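Local coordinates for putative branched-chain amino acid ABC transporter, periplasmic branched-chain amino acid-binding protein (Pseudomonas protegens Pf-5, PDB 4RU0) that probably binds a small solute, perhaps a branched-chain amino acid, outside the inner membrane and hands it to an ABC transporter for uptake, at residues 70-75 / 343-348; 271-276 / 405-410. All blocks are in the same frame, centred on the assembly; numbering follows the deposited sequence.

Contact 1 of 2, residues 70-75 / 343-348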
loop_
_atom_site.group_PDB
_atom_site.type_symbol
_atom_site.label_atom_id
_atom_site.label_comp_id
_atom_site.label_asym_id
_atom_site.label_seq_id
_atom_site.Cartn_x
_atom_site.Cartn_y
_atom_site.Cartn_z
ATOM N N GLY A 70 -4.862 -17.874 -18.218
ATOM C CA GLY A 70 -4.826 -16.429 -18.347
ATOM C C GLY A 70 -6.114 -15.811 -17.844
ATOM O O GLY A 70 -6.896 -16.463 -17.153
ATOM N N ILE A 71 -6.335 -14.548 -18.190
ATOM C CA ILE A 71 -7.539 -13.844 -17.763
ATOM C C ILE A 71 -8.636 -14.006 -18.802
ATOM O O ILE A 71 -8.578 -13.400 -19.872
ATOM C CB ILE A 71 -7.276 -12.342 -17.527
ATOM C CG1 ILE A 71 -6.201 -12.145 -16.455
ATOM C CG2 ILE A 71 -8.558 -11.631 -17.128
ATOM C CD1 ILE A 71 -5.807 -10.702 -16.248
ATOM N N ASN A 72 -9.633 -14.827 -18.473
ATOM C CA ASN A 72 -10.734 -15.137 -19.384
ATOM C C ASN A 72 -10.249 -15.545 -20.772
ATOM O O ASN A 72 -10.839 -15.163 -21.778
ATOM C CB ASN A 72 -11.686 -13.948 -19.506
ATOM C CG ASN A 72 -12.910 -14.083 -18.626
ATOM O OD1 ASN A 72 -12.988 -14.973 -17.778
ATOM N ND2 ASN A 72 -13.878 -13.197 -18.825
ATOM N N GLY A 73 -9.163 -16.309 -20.815
ATOM C CA GLY A 73 -8.616 -16.786 -22.069
ATOM C C GLY A 73 -7.429 -15.985 -22.569
ATOM O O GLY A 73 -6.629 -16.481 -23.361
ATOM N N VAL A 74 -7.313 -14.743 -22.105
ATOM C CA VAL A 74 -6.222 -13.865 -22.522
ATOM C C VAL A 74 -4.957 -14.105 -21.707
ATOM O O VAL A 74 -4.938 -13.897 -20.494
ATOM C CB VAL A 74 -6.612 -12.386 -22.399
ATOM C CG1 VAL A 74 -5.471 -11.497 -22.876
ATOM C CG2 VAL A 74 -7.875 -12.109 -23.186
ATOM N N LYS A 75 -3.900 -14.540 -22.382
ATOM C CA LYS A 75 -2.633 -14.825 -21.720
ATOM C C LYS A 75 -1.921 -13.542 -21.301
ATOM O O LYS A 75 -2.113 -12.482 -21.900
ATOM C CB LYS A 75 -1.732 -15.658 -22.635
ATOM C CG LYS A 75 -2.322 -17.013 -23.016
ATOM C CD LYS A 75 -1.448 -17.741 -24.036
ATOM C CE LYS A 75 -2.051 -19.085 -24.436
ATOM N NZ LYS A 75 -1.171 -19.824 -25.385
ATOM N N THR A 343 -12.348 -7.041 -14.903
ATOM C CA THR A 343 -13.548 -6.216 -14.821
ATOM C C THR A 343 -13.844 -5.523 -16.148
ATOM O O THR A 343 -14.997 -5.435 -16.569
ATOM C CB THR A 343 -13.417 -5.145 -13.712
ATOM O OG1 THR A 343 -13.024 -5.768 -12.484
ATOM C CG2 THR A 343 -14.733 -4.408 -13.506
ATOM N N ALA A 344 -12.794 -5.036 -16.804
ATOM C CA ALA A 344 -12.957 -4.271 -18.033
ATOM C C ALA A 344 -13.314 -5.177 -19.210
ATOM O O ALA A 344 -14.089 -4.789 -20.079
ATOM C CB ALA A 344 -11.694 -3.470 -18.336
ATOM N N GLN A 345 -12.756 -6.385 -19.222
ATOM C CA GLN A 345 -13.106 -7.391 -20.223
ATOM C C GLN A 345 -14.607 -7.664 -20.248
ATOM O O GLN A 345 -15.148 -8.097 -21.261
ATOM C CB GLN A 345 -12.356 -8.700 -19.970
ATOM C CG GLN A 345 -10.890 -8.674 -20.351
ATOM C CD GLN A 345 -10.234 -10.024 -20.167
ATOM O OE1 GLN A 345 -10.909 -11.016 -19.910
ATOM N NE2 GLN A 345 -8.914 -10.071 -20.299
ATOM N N GLY A 346 -15.274 -7.402 -19.128
ATOM C CA GLY A 346 -16.714 -7.545 -19.041
ATOM C C GLY A 346 -17.446 -6.558 -19.931
ATOM O O GLY A 346 -18.639 -6.712 -20.195
ATOM N N LYS A 347 -16.733 -5.538 -20.399
ATOM C CA LYS A 347 -17.331 -4.552 -21.292
ATOM C C LYS A 347 -16.549 -4.434 -22.604
ATOM O O LYS A 347 -17.001 -3.797 -23.554
ATOM C CB LYS A 347 -17.426 -3.185 -20.597
ATOM C CG LYS A 347 -18.172 -2.137 -21.415
ATOM C CD LYS A 347 -18.564 -0.910 -20.620
ATOM C CE LYS A 347 -19.304 0.075 -21.519
ATOM N NZ LYS A 347 -19.968 1.168 -20.759
ATOM N N PHE A 348 -15.384 -5.065 -22.676
ATOM C CA PHE A 348 -14.560 -4.922 -23.870
ATOM C C PHE A 348 -14.153 -6.267 -24.483
ATOM O O PHE A 348 -13.460 -6.304 -25.502
ATOM C CB PHE A 348 -13.319 -4.081 -23.552
ATOM C CG PHE A 348 -13.639 -2.700 -23.029
ATOM C CD1 PHE A 348 -14.244 -1.755 -23.842
ATOM C CD2 PHE A 348 -13.323 -2.345 -21.724
ATOM C CE1 PHE A 348 -14.536 -0.488 -23.363
ATOM C CE2 PHE A 348 -13.616 -1.080 -21.240
ATOM C CZ PHE A 348 -14.221 -0.152 -22.061
#
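Gln345 reaches from helix 325-348 and lays its amide against Ile71, Asn72 and Val74 of a tight turn. Its CG lies anti to the carbonyl carbon (chi1 -75°) and the chain runs extended beyond it, carrying the amide clear of the helix. NE2 donates to Ile71 O at 3.4 Å, a weak bond with an N-H...O angle of 148°. The same nitrogen touches two methyls, Ile71 CG2 at 3.6 Å and Val74 CG2 at 3.7 Å. OE1 lies 3.1 Å from Asn72 CB and 3.3 Å from Ile71 O, a second acceptor it does not bond, so the amide sits side-on to that carbonyl. The side chains of Asn72 and Gln345 slide past each other in opposite directions, their amide planes 35° apart. The receiving loop is a type I' beta turn from Ile71 to Val74, between helix 47-67 and strand 76-82 of the periplasmic binding protein fold. Two backbone bonds close it, and Val74 N to Ile71 O (2.9 Å) uses the same carbonyl. An alanine in place of Gln345 would probably leave a gap beside the Ile71 and Val74 methyls and cost Ile71 O its weak second donor. Ile71 also packs on Val338 and Ile341 of the same helix.

Contact 2 of 2, residues 271-276 / 405-410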
loop_
_atom_site.group_PDB
_atom_site.type_symbol
_atom_site.label_atom_id
_atom_site.label_comp_id
_atom_site.label_asym_id
_atom_site.label_seq_id
_atom_site.Cartn_x
_atom_site.Cartn_y
_atom_site.Cartn_z
ATOM N N SER A 271 6.001 -1.983 8.809
ATOM C CA SER A 271 5.323 -3.191 9.255
ATOM C C SER A 271 6.021 -4.479 8.835
ATOM O O SER A 271 5.442 -5.558 8.941
ATOM C CB SER A 271 3.888 -3.208 8.724
ATOM O OG SER A 271 3.882 -3.198 7.307
ATOM N N SER A 272 7.259 -4.372 8.365
ATOM C CA SER A 272 7.993 -5.549 7.920
ATOM C C SER A 272 8.895 -6.138 8.999
ATOM O O SER A 272 9.249 -5.467 9.960
ATOM C CB SER A 272 8.842 -5.221 6.696
ATOM O OG SER A 272 9.864 -6.191 6.560
ATOM N N SER A 273 9.272 -7.399 8.809
ATOM C CA SER A 273 10.249 -8.074 9.662
ATOM C C SER A 273 11.562 -7.310 9.672
ATOM O O SER A 273 12.205 -7.156 10.710
ATOM C CB SER A 273 10.501 -9.508 9.177
ATOM O OG SER A 273 9.290 -10.226 9.037
ATOM N N GLU A 274 11.948 -6.831 8.495
ATOM C CA GLU A 274 13.207 -6.123 8.319
ATOM C C GLU A 274 13.209 -4.773 9.028
ATOM O O GLU A 274 14.266 -4.219 9.325
ATOM C CB GLU A 274 13.493 -5.937 6.827
ATOM C CG GLU A 274 13.423 -7.237 6.048
ATOM C CD GLU A 274 13.774 -7.066 4.588
ATOM O OE1 GLU A 274 14.028 -5.914 4.166
ATOM O OE2 GLU A 274 13.796 -8.086 3.864
ATOM N N ASP A 275 12.021 -4.238 9.286
ATOM C CA ASP A 275 11.911 -2.970 9.994
ATOM C C ASP A 275 12.190 -3.139 11.479
ATOM O O ASP A 275 12.551 -2.180 12.154
ATOM C CB ASP A 275 10.522 -2.357 9.797
ATOM C CG ASP A 275 10.298 -1.853 8.384
ATOM O OD1 ASP A 275 11.217 -1.219 7.819
ATOM O OD2 ASP A 275 9.199 -2.089 7.838
ATOM N N VAL A 276 12.026 -4.360 11.986
ATOM C CA VAL A 276 12.089 -4.588 13.429
ATOM C C VAL A 276 13.135 -5.615 13.871
ATOM O O VAL A 276 13.558 -5.604 15.027
ATOM C CB VAL A 276 10.722 -5.035 13.967
ATOM C CG1 VAL A 276 9.755 -3.880 13.939
ATOM C CG2 VAL A 276 10.189 -6.210 13.159
ATOM N N ALA A 405 10.232 -12.841 16.260
ATOM C CA ALA A 405 10.497 -13.808 15.203
ATOM C C ALA A 405 9.386 -13.834 14.156
ATOM O O ALA A 405 9.652 -14.012 12.969
ATOM C CB ALA A 405 10.685 -15.193 15.799
ATOM N N ASN A 406 8.145 -13.656 14.600
ATOM C CA ASN A 406 6.999 -13.744 13.701
ATOM C C ASN A 406 5.928 -12.693 13.964
ATOM O O ASN A 406 5.869 -12.098 15.041
ATOM C CB ASN A 406 6.364 -15.134 13.789
ATOM C CG ASN A 406 7.254 -16.218 13.225
ATOM O OD1 ASN A 406 7.265 -16.460 12.018
ATOM N ND2 ASN A 406 8.006 -16.883 14.098
ATOM N N TRP A 407 5.078 -12.485 12.962
ATOM C CA TRP A 407 3.910 -11.627 13.102
ATOM C C TRP A 407 2.681 -12.447 13.479
ATOM O O TRP A 407 2.552 -13.604 13.087
ATOM C CB TRP A 407 3.636 -10.860 11.804
ATOM C CG TRP A 407 4.668 -9.842 11.462
ATOM C CD1 TRP A 407 5.619 -9.939 10.492
ATOM C CD2 TRP A 407 4.855 -8.563 12.085
ATOM N NE1 TRP A 407 6.386 -8.799 10.466
ATOM C CE2 TRP A 407 5.937 -7.938 11.434
ATOM C CE3 TRP A 407 4.209 -7.885 13.125
ATOM C CZ2 TRP A 407 6.394 -6.666 11.792
ATOM C CZ3 TRP A 407 4.660 -6.616 13.474
ATOM C CH2 TRP A 407 5.744 -6.024 12.811
ATOM N N THR A 408 1.777 -11.831 14.230
ATOM C CA THR A 408 0.517 -12.459 14.595
ATOM C C THR A 408 -0.629 -11.468 14.408
ATOM O O THR A 408 -0.622 -10.388 14.997
ATOM C CB THR A 408 0.532 -12.957 16.067
ATOM O OG1 THR A 408 1.591 -13.906 16.247
ATOM C CG2 THR A 408 -0.793 -13.608 16.433
ATOM N N LEU A 409 -1.610 -11.830 13.588
ATOM C CA LEU A 409 -2.785 -10.984 13.414
ATOM C C LEU A 409 -3.576 -10.898 14.716
ATOM O O LEU A 409 -3.961 -11.919 15.281
ATOM C CB LEU A 409 -3.668 -11.513 12.286
ATOM C CG LEU A 409 -3.102 -11.323 10.881
ATOM C CD1 LEU A 409 -3.970 -12.010 9.830
ATOM C CD2 LEU A 409 -2.965 -9.839 10.581
ATOM N N ILE A 410 -3.805 -9.679 15.195
ATOM C CA ILE A 410 -4.575 -9.488 16.418
ATOM C C ILE A 410 -5.808 -8.618 16.202
ATOM O O ILE A 410 -6.381 -8.100 17.158
ATOM C CB ILE A 410 -3.720 -8.859 17.535
ATOM C CG1 ILE A 410 -3.231 -7.475 17.121
ATOM C CG2 ILE A 410 -2.542 -9.760 17.880
ATOM C CD1 ILE A 410 -2.466 -6.755 18.206
#
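Trp407 extends its indole from strand 407-415 into the bend of 271-276, where Ser271, Ser272, Ser273 and Val276 meet it. The closest approach is Ser271 O to CZ2 of Trp407, 3.2 Å. This carbonyl oxygen sits 2.9 Å above the ring plane, offset toward the rim. Ser272 O lies at the edge of the ring, near its plane, 3.6 Å from Trp407 CZ2. The backbone between Ser272 and Ser273 follows the same edge. Ser273 OG stands 3.5 Å from Trp407 NE1, obliquely to the ring and without a hydrogen bond. Val276 adds an apolar touch, CG2 to Trp407 CZ2 at 4.1 Å. With CG anti to the carbonyl carbon and beside the backbone N (chi1 -68°), the indole leaves the strand on the side of 271-276.

Behind this first shell, the bend is fixed by a capping box. Ser272 is the N-cap, and its OG accepts from Glu274 N at 2.9 Å. In return, Ser272 N donates to Asp275 OD2 at 3.0 Å, with an N-H...O angle of 156°. The two bonds fix the start of the short, weakly bonded helix about 273-276, and with it the backbone that lines the indole. Ser271 OG turns to Ile268 O instead. The side chain of Ser272 is about 10 Å from the bound pentaoxaheptadecane, so this bend lies near the ligand pocket but is not among the residues that line it (Tyr41, Tyr192, Trp243 and Trp269). Strand 407-415 is the outermost strand at its end of the mixed sheet, antiparallel to 396-402, and Trp407 joins it to short helix 273-276 while meeting the Trp402 ring, planes at about 50°, and resting on Ala288 of strand 287-290.

In the fold
Contacts 1 and 2 are separate, with centres 36 Å apart and nearest atoms about 25 Å apart. Both are largely buried, but contact 1 lies farther out, 25 Å from the chain centre against 16 Å, and includes the exposed Asn72. Each sets one large side chain against a bend of the chain. In contact 1 a polar side-chain amide from a helix makes one weak hydrogen bond to a loop. In contact 2 a flat indole from an edge strand packs on carbonyls and a methyl, with no hydrogen bond across. Helix 325-348 passes both, with its C-terminal end in contact 1 and its N-terminal end beside contact 2.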